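Long-range contacts in beta-fructofuranosidase, insoluble isoenzyme CWINV1 (Arabidopsis thaliana, PDB 2OXB), which hydrolyses the terminal non-reducing beta-D-fructofuranoside residues of sucrose and 1-kestose, and less readily those of neokestose and levan, in the plant cell wall: residues 193-198 and 232-237; 239-244 and 264-269. The protein carries 1 engineered substitution. All coordinates share one frame; numbering follows the deposited sequence.

Contact 1. Residues 193-198 and 232-237; sequences DGSGMW and ISLDDT
Ile232 lies over one face of the Trp198 indole, the two side chains crossing at about a right angle. Its CD1 methyl makes a CH-pi contact, with Ile232 CD1 3.7 Å from the centroid of the five-membered ring of Trp198 and 26° off the normal. Ile232 CG2 meets the six-membered ring at Trp198 CE3, 3.7 Å away, so the isoleucine spans both rings. In the plane of the indole, at its edge, Trp198 NE1 gives a weak hydrogen bond to Ser195 OG (3.5 Å, 158°); that hydroxyl has a second weak partner in Asp263. Leu234 approaches obliquely, its CD1 4.1 Å from Trp198 CD1 and 4.0 Å from Ser195 CB. An alanine in place of Trp198 would probably open a gap beside Ile232 CD1 and Leu234 CD1 and leave Ser195 OG without its indole N-H.

Trp198 and Leu234 also form an antiparallel non-hydrogen-bonded pair, with both side chains on the same face of the sheet. Beyond the strand end the contact turns polar. The Asp235 carboxylate, set between its own backbone N and carbonyl carbon (chi1 47°), reaches the backbone N-H of Met197; the bond from Met197 N to Asp235 OD1 is weak and bent, and its modelled shortness is doubtful. Asp236 N gives a weak hydrogen bond to Asp235 OD2 (2.9 Å). At Gly196 a CB would point toward the turn and run into Asp236 OD2 and Asp235 OD1.

The Met197 side chain leads off toward substrate-binding Arg144, and Asp235, itself a substrate-binding residue, touches the engineered Gln199. Gripped at OD1 and OD2 by two backbone N-H groups, though weakly, the Asp235 carboxylate is probably restrained in its rotation beside the substrate site.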
# COMPACT_ATOMS: atom_id res chain seq x y z
N ASP A 193 -18.83 -11.65 7.76
CA ASP A 193 -18.70 -13.04 8.22
C ASP A 193 -17.86 -13.86 7.26
O ASP A 193 -17.94 -13.68 6.05
CB ASP A 193 -20.08 -13.69 8.39
CG ASP A 193 -20.51 -13.81 9.85
OD1 ASP A 193 -21.72 -13.67 10.14
OD2 ASP A 193 -19.63 -14.04 10.71
N GLY A 194 -17.06 -14.77 7.81
CA GLY A 194 -16.19 -15.59 7.00
C GLY A 194 -14.76 -15.13 7.22
O GLY A 194 -13.96 -15.86 7.80
N SER A 195 -14.44 -13.92 6.77
CA SER A 195 -13.11 -13.36 6.93
C SER A 195 -12.71 -13.34 8.40
O SER A 195 -13.50 -12.97 9.27
CB SER A 195 -13.07 -11.93 6.40
OG SER A 195 -13.98 -11.11 7.11
N GLY A 196 -11.48 -13.74 8.68
CA GLY A 196 -11.04 -13.76 10.06
C GLY A 196 -10.97 -12.38 10.68
O GLY A 196 -11.79 -11.49 10.39
N MET A 197 -9.98 -12.22 11.54
CA MET A 197 -9.70 -10.97 12.25
C MET A 197 -9.59 -9.81 11.28
O MET A 197 -9.24 -9.98 10.11
CB MET A 197 -8.38 -11.11 13.00
CG MET A 197 -7.84 -9.84 13.62
SD MET A 197 -8.60 -9.47 15.19
CE MET A 197 -7.75 -7.98 15.67
N TRP A 198 -9.90 -8.61 11.77
CA TRP A 198 -9.79 -7.40 10.98
C TRP A 198 -8.65 -6.60 11.56
O TRP A 198 -8.70 -6.21 12.73
CB TRP A 198 -11.06 -6.58 11.08
CG TRP A 198 -12.09 -6.89 10.05
CD1 TRP A 198 -12.27 -8.08 9.40
CD2 TRP A 198 -13.16 -6.03 9.64
NE1 TRP A 198 -13.40 -8.01 8.62
CE2 TRP A 198 -13.96 -6.76 8.75
CE3 TRP A 198 -13.51 -4.72 9.96
CZ2 TRP A 198 -15.10 -6.22 8.16
CZ3 TRP A 198 -14.66 -4.18 9.37
CH2 TRP A 198 -15.44 -4.93 8.48
N ILE A 232 -9.31 -2.41 5.65
CA ILE A 232 -8.86 -3.19 6.80
C ILE A 232 -7.91 -4.29 6.34
O ILE A 232 -8.17 -4.96 5.34
CB ILE A 232 -10.05 -3.83 7.58
CG1 ILE A 232 -10.46 -5.15 6.94
CG2 ILE A 232 -11.23 -2.86 7.65
CD1 ILE A 232 -9.76 -6.36 7.56
N SER A 233 -6.80 -4.46 7.05
CA SER A 233 -5.85 -5.48 6.69
C SER A 233 -6.34 -6.81 7.23
O SER A 233 -6.58 -6.96 8.43
CB SER A 233 -4.46 -5.14 7.24
OG SER A 233 -3.82 -4.17 6.43
N LEU A 234 -6.51 -7.78 6.34
CA LEU A 234 -7.01 -9.09 6.73
C LEU A 234 -5.89 -9.94 7.31
O LEU A 234 -4.72 -9.75 7.03
CB LEU A 234 -7.65 -9.78 5.52
CG LEU A 234 -9.06 -10.38 5.70
CD1 LEU A 234 -10.03 -9.34 6.25
CD2 LEU A 234 -9.55 -10.90 4.36
N ASP A 235 -6.27 -10.90 8.14
CA ASP A 235 -5.30 -11.75 8.78
C ASP A 235 -4.87 -12.97 7.99
O ASP A 235 -3.72 -13.08 7.56
CB ASP A 235 -5.84 -12.20 10.14
CG ASP A 235 -7.28 -12.70 10.06
OD1 ASP A 235 -7.74 -13.33 11.05
OD2 ASP A 235 -7.96 -12.46 9.02
N ASP A 236 -5.80 -13.90 7.81
CA ASP A 236 -5.52 -15.15 7.12
C ASP A 236 -5.25 -15.08 5.62
O ASP A 236 -4.98 -16.10 4.99
CB ASP A 236 -6.63 -16.16 7.45
CG ASP A 236 -7.96 -15.49 7.77
OD1 ASP A 236 -8.65 -15.05 6.82
OD2 ASP A 236 -8.31 -15.39 8.97
N THR A 237 -5.31 -13.88 5.04
CA THR A 237 -5.04 -13.72 3.62
C THR A 237 -3.81 -12.84 3.41
O THR A 237 -3.16 -12.91 2.37
CB THR A 237 -6.21 -13.07 2.86
OG1 THR A 237 -6.14 -11.65 2.97
CG2 THR A 237 -7.54 -13.58 3.41

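Contact 2. Residues 239-244 and 264-269; sequences HDYYTI and GTAPRY
Tyr242 N donates to Pro267 O at 3.1 Å, with an N-H...O angle of 160°, linking 239-244 to 264-269. The second backbone bond, from Tyr269 N to Asp240 O, is weak at 3.4 Å. The same Asp240 carbonyl also receives a CA-H...O contact from Arg268, and Tyr241 CA makes a similar one to Pro267 O.

Just before strand 240-248 begins, the Arg268 guanidinium lies flat on one face of the His239 imidazole; the planes are 25° apart, though the modelled spacing is too tight for the exact fit to be trusted. Extended from CG to NE, the arginine runs alongside Tyr241 and points the same way, bringing Arg268 NE to 3.5 Å from Tyr241 OH. That hydroxyl lies in the plane of the His239 ring, at its edge, and is hydrogen-bonded by His239 ND1, whose position is less sure.

Apolar packing surrounds these bonds. Ala266 CB rests 3.6 Å from Tyr241 CD2. Pro267 lies over one face of Tyr242, its CG 3.5 Å from the ring centroid in a CH-pi contact. Tyr269 is nearly parallel to the Tyr242 ring but slid aside, with Tyr269 CD1 3.7 Å from Tyr242 CD2.

Tyr269 O accepts a hydrogen bond from Gln329 NE2, and Tyr242 OH has a weak one with Leu327 N, both partners on a strand of the next sheet. This fits the five-bladed beta-propeller of glycosyl hydrolase family 32, in which 264-269 belongs to the connection from one blade to the next.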
# COMPACT_ATOMS: atom_id res chain seq x y z
N HIS A 239 -3.61 -9.60 2.90
CA HIS A 239 -3.85 -8.63 1.83
C HIS A 239 -4.57 -7.44 2.46
O HIS A 239 -4.83 -7.43 3.65
CB HIS A 239 -4.71 -9.22 0.71
CG HIS A 239 -4.13 -10.45 0.08
ND1 HIS A 239 -4.90 -11.43 -0.50
CD2 HIS A 239 -2.85 -10.88 -0.02
CE1 HIS A 239 -4.13 -12.41 -0.93
NE2 HIS A 239 -2.87 -12.10 -0.65
N ASP A 240 -4.87 -6.43 1.64
CA ASP A 240 -5.56 -5.23 2.08
C ASP A 240 -6.79 -4.99 1.20
O ASP A 240 -6.68 -4.88 -0.03
CB ASP A 240 -4.62 -4.04 1.98
CG ASP A 240 -3.76 -3.88 3.20
OD1 ASP A 240 -2.69 -3.25 3.11
OD2 ASP A 240 -4.18 -4.38 4.27
N TYR A 241 -7.97 -4.90 1.84
CA TYR A 241 -9.23 -4.68 1.12
C TYR A 241 -9.93 -3.40 1.57
O TYR A 241 -9.94 -3.08 2.75
CB TYR A 241 -10.17 -5.87 1.36
CG TYR A 241 -9.59 -7.20 0.91
CD1 TYR A 241 -8.63 -7.85 1.68
CD2 TYR A 241 -9.96 -7.77 -0.30
CE1 TYR A 241 -8.05 -9.04 1.24
CE2 TYR A 241 -9.38 -8.95 -0.75
CZ TYR A 241 -8.42 -9.58 0.03
OH TYR A 241 -7.81 -10.74 -0.42
N TYR A 242 -10.48 -2.64 0.64
CA TYR A 242 -11.19 -1.44 1.05
C TYR A 242 -12.56 -1.57 0.44
O TYR A 242 -12.89 -2.57 -0.20
CB TYR A 242 -10.51 -0.14 0.57
CG TYR A 242 -10.33 -0.02 -0.93
CD1 TYR A 242 -11.29 0.61 -1.72
CD2 TYR A 242 -9.24 -0.60 -1.55
CE1 TYR A 242 -11.15 0.64 -3.11
CE2 TYR A 242 -9.09 -0.58 -2.93
CZ TYR A 242 -10.03 0.04 -3.71
OH TYR A 242 -9.86 0.03 -5.09
N THR A 243 -13.37 -0.55 0.65
CA THR A 243 -14.70 -0.55 0.13
C THR A 243 -15.18 0.86 0.29
O THR A 243 -14.80 1.56 1.24
CB THR A 243 -15.60 -1.50 0.93
OG1 THR A 243 -16.90 -0.91 1.08
CG2 THR A 243 -14.99 -1.78 2.30
N ILE A 244 -16.00 1.26 -0.66
CA ILE A 244 -16.56 2.60 -0.71
C ILE A 244 -18.07 2.57 -0.41
O ILE A 244 -18.74 1.60 -0.75
CB ILE A 244 -16.30 3.20 -2.10
CG1 ILE A 244 -14.83 2.94 -2.50
CG2 ILE A 244 -16.60 4.68 -2.09
CD1 ILE A 244 -14.52 3.08 -4.00
N GLY A 264 -14.65 -10.95 -0.63
CA GLY A 264 -15.40 -11.77 -1.58
C GLY A 264 -15.35 -11.11 -2.93
O GLY A 264 -15.24 -11.76 -3.97
N THR A 265 -15.44 -9.78 -2.92
CA THR A 265 -15.38 -9.00 -4.15
C THR A 265 -14.76 -7.64 -3.83
O THR A 265 -14.85 -6.71 -4.63
CB THR A 265 -16.80 -8.83 -4.79
OG1 THR A 265 -17.74 -8.41 -3.79
CG2 THR A 265 -17.27 -10.14 -5.40
N ALA A 266 -14.12 -7.56 -2.67
CA ALA A 266 -13.46 -6.33 -2.23
C ALA A 266 -12.14 -6.08 -2.96
O ALA A 266 -11.28 -6.96 -3.04
CB ALA A 266 -13.22 -6.38 -0.72
N PRO A 267 -11.97 -4.86 -3.49
CA PRO A 267 -10.77 -4.48 -4.22
C PRO A 267 -9.60 -4.28 -3.27
O PRO A 267 -9.79 -3.89 -2.11
CB PRO A 267 -11.19 -3.19 -4.90
CG PRO A 267 -12.03 -2.56 -3.84
CD PRO A 267 -12.89 -3.71 -3.38
N ARG A 268 -8.39 -4.54 -3.77
CA ARG A 268 -7.17 -4.40 -2.97
C ARG A 268 -6.46 -3.09 -3.30
O ARG A 268 -6.57 -2.57 -4.41
CB ARG A 268 -6.20 -5.57 -3.26
CG ARG A 268 -6.71 -6.98 -2.99
CD ARG A 268 -5.58 -8.01 -3.11
NE ARG A 268 -6.05 -9.39 -3.17
CZ ARG A 268 -5.26 -10.47 -3.19
NH1 ARG A 268 -3.94 -10.35 -3.15
NH2 ARG A 268 -5.79 -11.69 -3.26
N TYR A 269 -5.74 -2.53 -2.34
CA TYR A 269 -5.01 -1.32 -2.69
C TYR A 269 -3.96 -1.80 -3.69
O TYR A 269 -3.78 -1.23 -4.77
CB TYR A 269 -4.30 -0.70 -1.47
CG TYR A 269 -5.12 0.27 -0.63
CD1 TYR A 269 -6.00 1.19 -1.22
CD2 TYR A 269 -4.94 0.33 0.75
CE1 TYR A 269 -6.69 2.15 -0.43
CE2 TYR A 269 -5.60 1.27 1.54
CZ TYR A 269 -6.47 2.18 0.95
OH TYR A 269 -7.13 3.08 1.75

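Overall arrangement
Both contacts reach the same antiparallel sheet of the N-terminal domain, their centres about 11 Å apart, and they join through neighbouring strands 226-234 and 240-248. Ile232 N and Tyr241 O, 3.0 Å apart, form a probable backbone hydrogen bond between them, and Leu234 CD2 packs 3.9 Å from Tyr241 CE1. Contact 1 lies nearer the bound sugar: measured between nearest atoms, the Ser233 side chain is about 5 Å from the fructose unit and that of Asp235 about 6 Å from the glucose unit. Contact 2 is farther from the sugar, the Asp240 side chain lying, by the same measure, about 7 Å from the fructose and about 8 Å from the side chain of active-site Asp19.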